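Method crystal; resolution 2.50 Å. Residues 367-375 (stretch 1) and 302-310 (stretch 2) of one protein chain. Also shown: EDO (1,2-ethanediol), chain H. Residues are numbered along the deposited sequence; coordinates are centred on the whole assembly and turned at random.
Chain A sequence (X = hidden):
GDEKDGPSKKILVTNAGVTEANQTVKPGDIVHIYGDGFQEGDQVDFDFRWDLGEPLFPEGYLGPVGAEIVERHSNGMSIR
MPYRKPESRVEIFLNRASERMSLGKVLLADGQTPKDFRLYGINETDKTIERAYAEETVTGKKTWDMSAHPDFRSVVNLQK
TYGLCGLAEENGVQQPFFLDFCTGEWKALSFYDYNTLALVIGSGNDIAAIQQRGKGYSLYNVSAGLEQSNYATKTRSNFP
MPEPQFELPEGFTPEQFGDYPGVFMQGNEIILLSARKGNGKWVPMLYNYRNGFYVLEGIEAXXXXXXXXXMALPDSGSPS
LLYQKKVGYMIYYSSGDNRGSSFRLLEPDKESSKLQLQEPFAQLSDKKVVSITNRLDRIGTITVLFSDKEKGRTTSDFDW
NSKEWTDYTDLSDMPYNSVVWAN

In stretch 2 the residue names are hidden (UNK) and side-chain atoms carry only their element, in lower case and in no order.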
# COMPACT_ATOMS: atom_id res chain seq x y z
N LYS A 367 39.14 -20.71 5.83
CA LYS A 367 38.38 -19.71 6.59
C LYS A 367 37.12 -20.35 7.15
O LYS A 367 36.42 -21.07 6.44
CB LYS A 367 38.02 -18.51 5.73
CG LYS A 367 39.24 -17.72 5.27
CD LYS A 367 38.89 -16.35 4.72
CE LYS A 367 40.16 -15.67 4.20
NZ LYS A 367 39.94 -14.26 3.80
N LYS A 368 36.84 -20.09 8.43
CA LYS A 368 35.69 -20.67 9.11
C LYS A 368 34.63 -19.60 9.41
O LYS A 368 34.90 -18.64 10.13
CB LYS A 368 36.12 -21.34 10.42
CG LYS A 368 35.01 -22.11 11.11
CD LYS A 368 35.48 -22.78 12.38
CE LYS A 368 34.33 -23.46 13.10
NZ LYS A 368 34.70 -23.92 14.46
N VAL A 369 33.44 -19.79 8.85
CA VAL A 369 32.32 -18.88 9.10
C VAL A 369 31.74 -19.18 10.48
O VAL A 369 31.42 -20.33 10.77
CB VAL A 369 31.19 -19.07 8.06
CG1 VAL A 369 29.98 -18.21 8.41
CG2 VAL A 369 31.69 -18.73 6.66
N VAL A 370 31.61 -18.16 11.31
CA VAL A 370 31.06 -18.31 12.67
C VAL A 370 29.76 -17.55 12.92
O VAL A 370 29.09 -17.78 13.92
CB VAL A 370 32.08 -17.91 13.76
CG1 VAL A 370 33.19 -18.94 13.84
CG2 VAL A 370 32.63 -16.51 13.51
N SER A 371 29.41 -16.64 12.01
CA SER A 371 28.14 -15.94 12.08
C SER A 371 27.72 -15.49 10.69
O SER A 371 28.56 -15.14 9.86
CB SER A 371 28.25 -14.73 13.01
OG SER A 371 26.97 -14.26 13.39
N ILE A 372 26.41 -15.52 10.45
CA ILE A 372 25.81 -14.98 9.23
C ILE A 372 24.60 -14.15 9.62
O ILE A 372 23.84 -14.53 10.50
CB ILE A 372 25.35 -16.10 8.26
CG1 ILE A 372 26.50 -17.07 7.97
CG2 ILE A 372 24.83 -15.50 6.96
CD1 ILE A 372 26.13 -18.17 6.99
N THR A 373 24.43 -13.01 8.96
CA THR A 373 23.30 -12.13 9.24
C THR A 373 23.01 -11.22 8.04
O THR A 373 23.83 -11.13 7.13
CB THR A 373 23.54 -11.33 10.54
OG1 THR A 373 22.38 -10.54 10.85
CG2 THR A 373 24.78 -10.44 10.41
N ASN A 374 21.84 -10.58 8.03
CA ASN A 374 21.35 -9.86 6.85
C ASN A 374 21.02 -8.41 7.14
O ASN A 374 20.34 -8.11 8.11
CB ASN A 374 20.08 -10.52 6.32
CG ASN A 374 20.29 -11.97 5.93
OD1 ASN A 374 20.47 -12.83 6.79
ND2 ASN A 374 20.23 -12.25 4.64
N ARG A 375 21.49 -7.52 6.27
CA ARG A 375 21.15 -6.12 6.34
C ARG A 375 20.00 -5.88 5.38
O ARG A 375 20.18 -5.92 4.16
CB ARG A 375 22.35 -5.24 5.97
CG ARG A 375 22.27 -3.85 6.59
CD ARG A 375 22.94 -2.77 5.76
NE ARG A 375 24.38 -2.96 5.61
CZ ARG A 375 25.25 -1.98 5.38
NH1 ARG A 375 24.85 -0.72 5.28
NH2 ARG A 375 26.54 -2.27 5.26
N UNK A 302 31.72 -30.09 10.06
CA UNK A 302 32.28 -29.50 11.28
C UNK A 302 31.56 -28.23 11.72
O UNK A 302 31.73 -27.80 12.86
o UNK A 302 35.40 -30.56 9.97
c UNK A 302 34.56 -30.52 10.89
o UNK A 302 34.34 -31.48 11.65
c UNK A 302 33.78 -29.24 11.10
N UNK A 303 30.79 -27.63 10.82
CA UNK A 303 29.86 -26.56 11.18
C UNK A 303 28.84 -26.37 10.06
O UNK A 303 29.17 -26.48 8.88
c UNK A 303 30.59 -25.26 11.46
N UNK A 304 27.59 -26.10 10.45
CA UNK A 304 26.52 -25.85 9.49
C UNK A 304 25.65 -24.72 10.01
O UNK A 304 25.14 -24.78 11.13
c UNK A 304 24.52 -26.78 8.27
c UNK A 304 25.71 -29.54 8.52
c UNK A 304 25.64 -27.10 9.26
c UNK A 304 26.49 -28.26 8.72
N UNK A 305 25.50 -23.68 9.19
CA UNK A 305 24.64 -22.55 9.52
C UNK A 305 23.68 -22.30 8.36
O UNK A 305 24.13 -22.09 7.23
c UNK A 305 26.57 -21.55 10.81
c UNK A 305 24.57 -20.14 10.24
c UNK A 305 25.47 -21.28 9.77
c UNK A 305 27.56 -20.41 10.96
N UNK A 306 22.37 -22.31 8.62
CA UNK A 306 21.43 -21.96 7.57
C UNK A 306 21.47 -20.46 7.26
O UNK A 306 21.78 -19.66 8.14
c UNK A 306 21.67 -22.64 9.88
c UNK A 306 20.06 -22.34 8.15
c UNK A 306 20.33 -23.09 9.41
N UNK A 307 21.16 -20.09 6.02
CA UNK A 307 21.08 -18.68 5.65
C UNK A 307 20.00 -18.44 4.61
O UNK A 307 19.46 -19.38 4.03
c UNK A 307 22.74 -19.04 1.43
c UNK A 307 24.08 -20.57 2.67
c UNK A 307 23.70 -19.95 3.85
c UNK A 307 23.60 -20.12 1.46
c UNK A 307 22.84 -18.87 3.83
c UNK A 307 22.42 -18.20 5.11
c UNK A 307 22.36 -18.42 2.61
N UNK A 308 19.68 -17.17 4.40
CA UNK A 308 18.83 -16.77 3.29
C UNK A 308 19.32 -15.46 2.69
O UNK A 308 19.93 -14.65 3.36
c UNK A 308 17.38 -16.63 3.74
c UNK A 308 17.07 -15.40 4.57
o UNK A 308 16.17 -12.02 6.82
c UNK A 308 16.97 -14.27 6.71
c UNK A 308 17.27 -15.39 5.95
c UNK A 308 16.25 -13.13 4.71
c UNK A 308 16.47 -13.14 6.08
c UNK A 308 16.55 -14.26 3.97
N UNK A 309 19.04 -15.29 1.40
CA UNK A 309 19.16 -14.00 0.73
C UNK A 309 17.76 -13.44 0.51
O UNK A 309 16.92 -14.13 -0.07
c UNK A 309 21.70 -15.78 -0.52
c UNK A 309 23.57 -13.75 -0.74
c UNK A 309 23.06 -16.08 -0.52
c UNK A 309 21.27 -14.47 -0.62
c UNK A 309 22.22 -13.46 -0.74
c UNK A 309 23.99 -15.07 -0.62
c UNK A 309 19.81 -14.15 -0.65
N UNK A 310 17.50 -12.23 0.97
CA UNK A 310 16.26 -11.53 0.63
C UNK A 310 16.43 -10.83 -0.71
O UNK A 310 17.24 -9.92 -0.82
C1 EDO H . 21.00 -16.61 8.77
O1 EDO H . 20.98 -16.28 10.16
C2 EDO H . 20.68 -15.36 7.97
O2 EDO H . 20.79 -15.59 6.56
O HOH W 1 19.23 -10.32 2.16

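Position 302 carries two side-chain carbons, the second bearing two oxygens, a short carboxylate. It lies outside the strand, and its CB points sideways, with no atom in contact with stretch 1; both oxygens are hydrogen-bonded elsewhere in the structure. This is Asp302. At position 303 a single carbon completes the side chain. Its CA-to-CB bond points toward stretch 1, where the extended chain of Lys368 brings CE to 4.5 Å from the CB of 303, identifying Ala303.

Position 304 has four carbons, forked at the first, with one arm two carbons long. Its CA-to-CB bond points away, and the side chain touches nothing on stretch 1; it is Ile304. The same four-carbon fork recurs at 305, its CA-to-CB bond now directed toward the partner strand, as expected from strand alternation, and its carbons pack against Val369 and Ile372. This is Ile305, and it covers much of the contact: its CD1 lies 4.1 Å from Val369 CG1 and 3.9 Å from Val369 O, while its CG2 lies 4.1 Å from Ile372 CD1.

At 306 three carbons close a ring onto the backbone nitrogen, which defines Pro306. Its CA-to-CB bond points away from stretch 1, and the residue makes no contact with it. Position 307 shows one carbon followed by a six-carbon ring without a heteroatom. Its CA-to-CB bond points toward stretch 1 and the CB of 307 packs 4.1 Å from Ile372 CG2, but with chi1 in the p well the end of the side chain leads away. This is Phe307.

Position 308 also has one carbon and a six-membered ring, here bearing an oxygen. Its CA-to-CB bond points sideways, yet the ring comes nearer, and Asn374 CG lies over one face. This is Tyr308, whose CE1 is 3.8 Å from Asn374 OD1. Position 309 again has a carbon and a plain six-carbon ring, its CA-to-CB bond pointing away; it is Phe309. Position 310 has no side-chain atoms and is Gly310.

The two strands run in roughly the same direction, their axes inclined by 23° and 7.7 Å apart at closest approach. Apolar packing centred on Ile305 and Ile372 joins them at one part of the contact. Farther along, Asn374 ND2 donates a hydrogen bond to Tyr308 O (2.7 Å), the one direct hydrogen bond between the stretches, and a water accepts from both Gly310 N (2.8 Å) and Asn374 ND2 (3.3 Å). A 1,2-ethanediol, probably from the crystallisation liquor, also bridges the strands: its O2 accepts from Tyr308 N at 2.9 Å, and its O1 donates a weak hydrogen bond to Ile372 O at 3.4 Å. Side-chain packing is thus supplemented by direct and bridged polar links.

Stretch 2, residues 302-310: DAIIPFYFG
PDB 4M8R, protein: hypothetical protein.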